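Local coordinates for putative branched-chain-amino-acid aminotransferase (Thermotoga maritima MSB8, PDB 3CSW), which probably transfers amino groups from leucine, isoleucine and valine to 2-oxoglutarate with the help of pyridoxal 5'-phosphate, at residues T204-I217 against L267-N281. Sequence-based numbering, arbitrary orientation.
Sequences TRENVIKLAKSLEI and LMENFEPFVLNLEEN. With PLP (pyridoxal-5'-phosphate), chain E.
The phosphate-binding helix of this class-IV aminotransferase, 203-214, packs by knobs-into-holes against helix 262-276, L211 and F274 each lodging among residues of the other helix; the axes of segments 204-214 and 267-276 cross at 104°. L211 CB lies over the F274 ring in a CH-pi contact, 4.1 Å from its centroid, while L211 CD1 reaches F274 CG at 3.6 Å. Because CG of F274 stands anti to its own backbone N (chi1 177°), the ring extends across the helix to K210 and S214. With an alanine in place of F274, L211 CB would lose the ring it lies over, and a gap would probably open between L211, K210 and S214. Nearer the cofactor, F271 CZ meets T204 CG2 at 3.6 Å, and T204 OG1 donates to PLP O2P at 2.7 Å, joined by T204 N. A polar flank runs along the side of N207 and K210. N281 ND2 gives N207 OD1 a nearly straight bond of 3.0 Å (168°). K210 NZ bridges to the syn lone pair of E280 OE2 at 2.8 Å. E206 OE2 approaches that same oxygen, but K58 pairs with both carboxylates and also bonds N281 OD1. Lysines thus probably offset the carboxylate repulsion, while the apolar core backs the helix whose first turn grips the phosphate.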
loop_
_atom_site.group_PDB
_atom_site.type_symbol
_atom_site.label_atom_id
_atom_site.label_comp_id
_atom_site.label_asym_id
_atom_site.label_seq_id
_atom_site.Cartn_x
_atom_site.Cartn_y
_atom_site.Cartn_z
ATOM N N THR A 204 7.135 28.856 0.843
ATOM C CA THR A 204 8.100 29.195 -0.234
ATOM C C THR A 204 7.646 28.602 -1.566
ATOM O O THR A 204 7.671 29.258 -2.598
ATOM C CB THR A 204 9.542 28.696 0.070
ATOM O OG1 THR A 204 9.847 28.901 1.449
ATOM C CG2 THR A 204 10.595 29.420 -0.813
ATOM N N ARG A 205 7.246 27.336 -1.525
ATOM C CA ARG A 205 6.651 26.655 -2.678
ATOM C C ARG A 205 5.511 27.464 -3.317
ATOM O O ARG A 205 5.483 27.669 -4.506
ATOM C CB ARG A 205 6.153 25.280 -2.210
ATOM C CG ARG A 205 5.300 24.483 -3.196
ATOM C CD ARG A 205 4.602 23.344 -2.504
ATOM N NE ARG A 205 3.904 22.505 -3.463
ATOM C CZ ARG A 205 2.671 22.741 -3.905
ATOM N NH1 ARG A 205 1.977 23.788 -3.463
ATOM N NH2 ARG A 205 2.129 21.913 -4.780
ATOM N N GLU A 206 4.554 27.878 -2.512
ATOM C CA GLU A 206 3.410 28.644 -2.945
ATOM C C GLU A 206 3.848 29.912 -3.674
ATOM O O GLU A 206 3.359 30.188 -4.768
ATOM C CB GLU A 206 2.583 28.968 -1.693
ATOM C CG GLU A 206 1.372 29.876 -1.793
ATOM C CD GLU A 206 0.968 30.352 -0.362
ATOM O OE1 GLU A 206 0.526 29.525 0.486
ATOM O OE2 GLU A 206 1.171 31.544 -0.070
ATOM N N ASN A 207 4.772 30.662 -3.067
ATOM C CA ASN A 207 5.323 31.887 -3.651
ATOM C C ASN A 207 6.056 31.673 -4.958
ATOM O O ASN A 207 5.947 32.504 -5.874
ATOM C CB ASN A 207 6.239 32.598 -2.656
ATOM C CG ASN A 207 5.466 33.467 -1.676
ATOM O OD1 ASN A 207 4.813 34.436 -2.068
ATOM N ND2 ASN A 207 5.568 33.149 -0.402
ATOM N N VAL A 208 6.794 30.561 -5.051
ATOM C CA VAL A 208 7.531 30.219 -6.270
ATOM C C VAL A 208 6.564 29.884 -7.409
ATOM O O VAL A 208 6.815 30.276 -8.535
ATOM C CB VAL A 208 8.549 29.076 -6.018
ATOM C CG1 VAL A 208 9.140 28.530 -7.332
ATOM C CG2 VAL A 208 9.662 29.588 -5.066
ATOM N N ILE A 209 5.465 29.189 -7.111
ATOM C CA ILE A 209 4.428 28.877 -8.119
ATOM C C ILE A 209 3.829 30.173 -8.687
ATOM O O ILE A 209 3.691 30.339 -9.924
ATOM C CB ILE A 209 3.326 27.928 -7.544
ATOM C CG1 ILE A 209 3.917 26.536 -7.303
ATOM C CG2 ILE A 209 2.112 27.808 -8.500
ATOM C CD1 ILE A 209 3.046 25.598 -6.489
ATOM N N LYS A 210 3.518 31.114 -7.792
ATOM C CA LYS A 210 3.013 32.426 -8.201
ATOM C C LYS A 210 4.043 33.227 -8.985
ATOM O O LYS A 210 3.699 33.918 -9.947
ATOM C CB LYS A 210 2.535 33.225 -6.985
ATOM C CG LYS A 210 1.375 32.562 -6.293
ATOM C CD LYS A 210 0.769 33.434 -5.215
ATOM C CE LYS A 210 -0.088 32.576 -4.267
ATOM N NZ LYS A 210 -1.275 33.289 -3.736
ATOM N N LEU A 211 5.295 33.174 -8.560
ATOM C CA LEU A 211 6.373 33.846 -9.285
ATOM C C LEU A 211 6.532 33.241 -10.670
ATOM O O LEU A 211 6.696 33.970 -11.657
ATOM C CB LEU A 211 7.698 33.750 -8.527
ATOM C CG LEU A 211 8.960 34.267 -9.218
ATOM C CD1 LEU A 211 8.865 35.754 -9.500
ATOM C CD2 LEU A 211 10.166 33.955 -8.362
ATOM N N ALA A 212 6.513 31.916 -10.766
ATOM C CA ALA A 212 6.667 31.264 -12.081
ATOM C C ALA A 212 5.571 31.754 -13.035
ATOM O O ALA A 212 5.850 32.127 -14.178
ATOM C CB ALA A 212 6.666 29.744 -11.956
ATOM N N LYS A 213 4.337 31.809 -12.541
ATOM C CA LYS A 213 3.204 32.289 -13.332
ATOM C C LYS A 213 3.345 33.753 -13.763
ATOM O O LYS A 213 3.040 34.093 -14.891
ATOM C CB LYS A 213 1.898 32.059 -12.578
ATOM C CG LYS A 213 1.568 30.572 -12.468
ATOM C CD LYS A 213 0.356 30.322 -11.626
ATOM C CE LYS A 213 0.046 28.846 -11.529
ATOM N NZ LYS A 213 -0.896 28.627 -10.398
ATOM N N SER A 214 3.843 34.602 -12.870
ATOM C CA SER A 214 4.048 36.000 -13.177
ATOM C C SER A 214 5.109 36.140 -14.275
ATOM O O SER A 214 5.049 37.073 -15.077
ATOM C CB SER A 214 4.455 36.794 -11.936
ATOM O OG SER A 214 5.839 36.646 -11.652
ATOM N N LEU A 215 6.061 35.206 -14.323
ATOM C CA LEU A 215 7.087 35.206 -15.363
ATOM C C LEU A 215 6.680 34.419 -16.624
ATOM O O LEU A 215 7.484 34.239 -17.521
ATOM C CB LEU A 215 8.406 34.684 -14.804
ATOM C CG LEU A 215 9.039 35.488 -13.662
ATOM C CD1 LEU A 215 10.209 34.705 -13.087
ATOM C CD2 LEU A 215 9.494 36.867 -14.148
ATOM N N GLU A 216 5.422 33.985 -16.706
ATOM C CA GLU A 216 4.923 33.206 -17.847
ATOM C C GLU A 216 5.664 31.866 -18.059
ATOM O O GLU A 216 5.745 31.352 -19.178
ATOM C CB GLU A 216 4.876 34.078 -19.123
ATOM C CG GLU A 216 3.940 35.323 -18.996
ATOM N N ILE A 217 6.179 31.298 -16.967
ATOM C CA ILE A 217 6.750 29.946 -16.963
ATOM C C ILE A 217 5.574 28.983 -16.722
ATOM O O ILE A 217 4.832 29.156 -15.766
ATOM C CB ILE A 217 7.814 29.786 -15.845
ATOM C CG1 ILE A 217 8.965 30.789 -16.073
ATOM C CG2 ILE A 217 8.337 28.332 -15.778
ATOM C CD1 ILE A 217 9.937 30.940 -14.884
ATOM N N LEU A 267 14.158 32.310 -11.425
ATOM C CA LEU A 267 13.306 32.239 -10.244
ATOM C C LEU A 267 14.069 32.726 -9.013
ATOM O O LEU A 267 13.517 33.500 -8.220
ATOM C CB LEU A 267 12.725 30.825 -10.032
ATOM C CG LEU A 267 11.721 30.358 -11.099
ATOM C CD1 LEU A 267 11.479 28.844 -11.041
ATOM C CD2 LEU A 267 10.388 31.128 -11.030
HETATM N N MSE A 268 15.331 32.330 -8.858
HETATM C CA MSE A 268 16.039 32.718 -7.633
HETATM C C MSE A 268 16.486 34.182 -7.639
HETATM O O MSE A 268 16.543 34.800 -6.593
HETATM C CB MSE A 268 17.153 31.721 -7.230
HETATM C CG MSE A 268 18.415 31.738 -7.978
HETATM SE SE MSE A 268 19.671 30.363 -7.329
HETATM C CE MSE A 268 20.020 31.032 -5.636
ATOM N N GLU A 269 16.741 34.764 -8.806
ATOM C CA GLU A 269 17.069 36.177 -8.838
ATOM C C GLU A 269 15.814 37.042 -8.617
ATOM O O GLU A 269 15.891 38.089 -7.976
ATOM C CB GLU A 269 17.863 36.555 -10.097
ATOM C CG GLU A 269 17.116 36.491 -11.422
ATOM C CD GLU A 269 18.051 36.578 -12.661
ATOM O OE1 GLU A 269 19.250 36.204 -12.544
ATOM O OE2 GLU A 269 17.569 36.992 -13.756
ATOM N N ASN A 270 14.661 36.571 -9.093
ATOM C CA ASN A 270 13.398 37.303 -8.951
ATOM C C ASN A 270 12.620 37.037 -7.670
ATOM O O ASN A 270 11.651 37.743 -7.379
ATOM C CB ASN A 270 12.514 37.013 -10.167
ATOM C CG ASN A 270 13.007 37.737 -11.422
ATOM O OD1 ASN A 270 12.867 38.943 -11.513
ATOM N ND2 ASN A 270 13.589 37.010 -12.376
ATOM N N PHE A 271 13.043 36.026 -6.900
ATOM C CA PHE A 271 12.297 35.584 -5.710
ATOM C C PHE A 271 12.099 36.693 -4.673
ATOM O O PHE A 271 10.967 37.054 -4.341
ATOM C CB PHE A 271 12.961 34.350 -5.057
ATOM C CG PHE A 271 12.218 33.833 -3.855
ATOM C CD1 PHE A 271 11.078 33.053 -4.009
ATOM C CD2 PHE A 271 12.621 34.164 -2.573
ATOM C CE1 PHE A 271 10.372 32.608 -2.908
ATOM C CE2 PHE A 271 11.912 33.709 -1.468
ATOM C CZ PHE A 271 10.795 32.938 -1.633
ATOM N N GLU A 272 13.199 37.228 -4.162
ATOM C CA GLU A 272 13.137 38.226 -3.092
ATOM C C GLU A 272 12.363 39.508 -3.474
ATOM O O GLU A 272 11.479 39.931 -2.716
ATOM C CB GLU A 272 14.534 38.533 -2.555
ATOM C CG GLU A 272 14.527 39.339 -1.258
ATOM C CD GLU A 272 15.884 39.397 -0.567
ATOM O OE1 GLU A 272 16.581 38.356 -0.526
ATOM O OE2 GLU A 272 16.234 40.477 -0.034
ATOM N N PRO A 273 12.685 40.138 -4.624
ATOM C CA PRO A 273 11.862 41.276 -5.023
ATOM C C PRO A 273 10.382 40.951 -5.191
ATOM O O PRO A 273 9.544 41.762 -4.828
ATOM C CB PRO A 273 12.486 41.750 -6.352
ATOM C CG PRO A 273 13.388 40.700 -6.771
ATOM C CD PRO A 273 13.808 39.940 -5.552
ATOM N N PHE A 274 10.056 39.780 -5.724
ATOM C CA PHE A 274 8.654 39.380 -5.883
ATOM C C PHE A 274 7.945 39.211 -4.526
ATOM O O PHE A 274 6.857 39.732 -4.319
ATOM C CB PHE A 274 8.561 38.094 -6.711
ATOM C CG PHE A 274 7.158 37.564 -6.866
ATOM C CD1 PHE A 274 6.332 38.026 -7.885
ATOM C CD2 PHE A 274 6.662 36.585 -5.994
ATOM C CE1 PHE A 274 5.018 37.527 -8.028
ATOM C CE2 PHE A 274 5.353 36.108 -6.117
ATOM C CZ PHE A 274 4.542 36.569 -7.152
ATOM N N VAL A 275 8.555 38.484 -3.600
ATOM C CA VAL A 275 7.885 38.201 -2.319
ATOM C C VAL A 275 7.825 39.436 -1.404
ATOM O O VAL A 275 6.873 39.599 -0.637
ATOM C CB VAL A 275 8.484 36.959 -1.599
ATOM C CG1 VAL A 275 8.409 35.747 -2.521
ATOM C CG2 VAL A 275 9.934 37.234 -1.104
ATOM N N LEU A 276 8.827 40.307 -1.503
ATOM C CA LEU A 276 8.837 41.534 -0.739
ATOM C C LEU A 276 7.713 42.478 -1.191
ATOM O O LEU A 276 7.255 43.292 -0.402
ATOM C CB LEU A 276 10.190 42.250 -0.838
ATOM C CG LEU A 276 11.398 41.697 -0.079
ATOM C CD1 LEU A 276 12.620 42.554 -0.423
ATOM C CD2 LEU A 276 11.150 41.743 1.397
ATOM N N ASN A 277 7.235 42.354 -2.427
ATOM C CA ASN A 277 6.157 43.230 -2.871
ATOM C C ASN A 277 4.800 42.551 -3.050
ATOM O O ASN A 277 3.886 43.144 -3.606
ATOM C CB ASN A 277 6.558 44.043 -4.117
ATOM C CG ASN A 277 5.885 45.450 -4.168
ATOM O OD1 ASN A 277 5.441 46.004 -3.158
ATOM N ND2 ASN A 277 5.831 46.013 -5.351
ATOM N N LEU A 278 4.652 41.335 -2.529
ATOM C CA LEU A 278 3.380 40.622 -2.588
ATOM C C LEU A 278 2.720 40.812 -1.216
ATOM O O LEU A 278 3.234 40.322 -0.217
ATOM C CB LEU A 278 3.608 39.145 -2.933
ATOM C CG LEU A 278 2.429 38.438 -3.601
ATOM C CD1 LEU A 278 2.324 38.881 -5.050
ATOM C CD2 LEU A 278 2.577 36.919 -3.514
ATOM N N GLU A 279 1.606 41.548 -1.181
ATOM C CA GLU A 279 0.927 41.963 0.079
ATOM C C GLU A 279 0.477 40.808 0.981
ATOM O O GLU A 279 0.502 40.924 2.207
ATOM C CB GLU A 279 -0.288 42.874 -0.238
ATOM C CG GLU A 279 -1.295 43.072 0.910
ATOM C CD GLU A 279 -0.702 43.766 2.140
ATOM O OE1 GLU A 279 0.397 44.339 2.035
ATOM O OE2 GLU A 279 -1.341 43.755 3.221
ATOM N N GLU A 280 0.048 39.715 0.376
ATOM C CA GLU A 280 -0.372 38.516 1.135
ATOM C C GLU A 280 0.712 37.955 2.072
ATOM O O GLU A 280 0.392 37.271 3.031
ATOM C CB GLU A 280 -0.868 37.419 0.189
ATOM C CG GLU A 280 0.196 36.830 -0.712
ATOM C CD GLU A 280 -0.366 35.806 -1.686
ATOM O OE1 GLU A 280 -1.214 36.187 -2.530
ATOM O OE2 GLU A 280 0.062 34.626 -1.620
ATOM N N ASN A 281 1.978 38.265 1.805
ATOM C CA ASN A 281 3.094 37.886 2.681
ATOM C C ASN A 281 3.373 38.867 3.823
ATOM O O ASN A 281 4.260 38.621 4.639
ATOM C CB ASN A 281 4.377 37.746 1.854
ATOM C CG ASN A 281 4.303 36.630 0.866
ATOM O OD1 ASN A 281 3.771 35.558 1.165
ATOM N ND2 ASN A 281 4.862 36.849 -0.315
HETATM N N1 PLP E . 8.570 20.091 3.802
HETATM C C2 PLP E . 8.795 19.792 5.142
HETATM C C2A PLP E . 8.728 18.354 5.555
HETATM C C3 PLP E . 9.080 20.829 6.057
HETATM O O3 PLP E . 9.390 20.549 7.368
HETATM C C4 PLP E . 9.131 22.168 5.601
HETATM C C4A PLP E . 9.495 23.284 6.541
HETATM O O4A PLP E . 10.692 23.527 6.786
HETATM C C5 PLP E . 8.907 22.443 4.241
HETATM C C6 PLP E . 8.618 21.398 3.361
HETATM C C5A PLP E . 9.171 23.813 3.658
HETATM O O4P PLP E . 8.054 24.664 3.877
HETATM P P PLP E . 8.190 26.289 3.945
HETATM O O1P PLP E . 6.882 26.894 4.494
HETATM O O2P PLP E . 8.447 26.823 2.565
HETATM O O3P PLP E . 9.369 26.562 4.869
#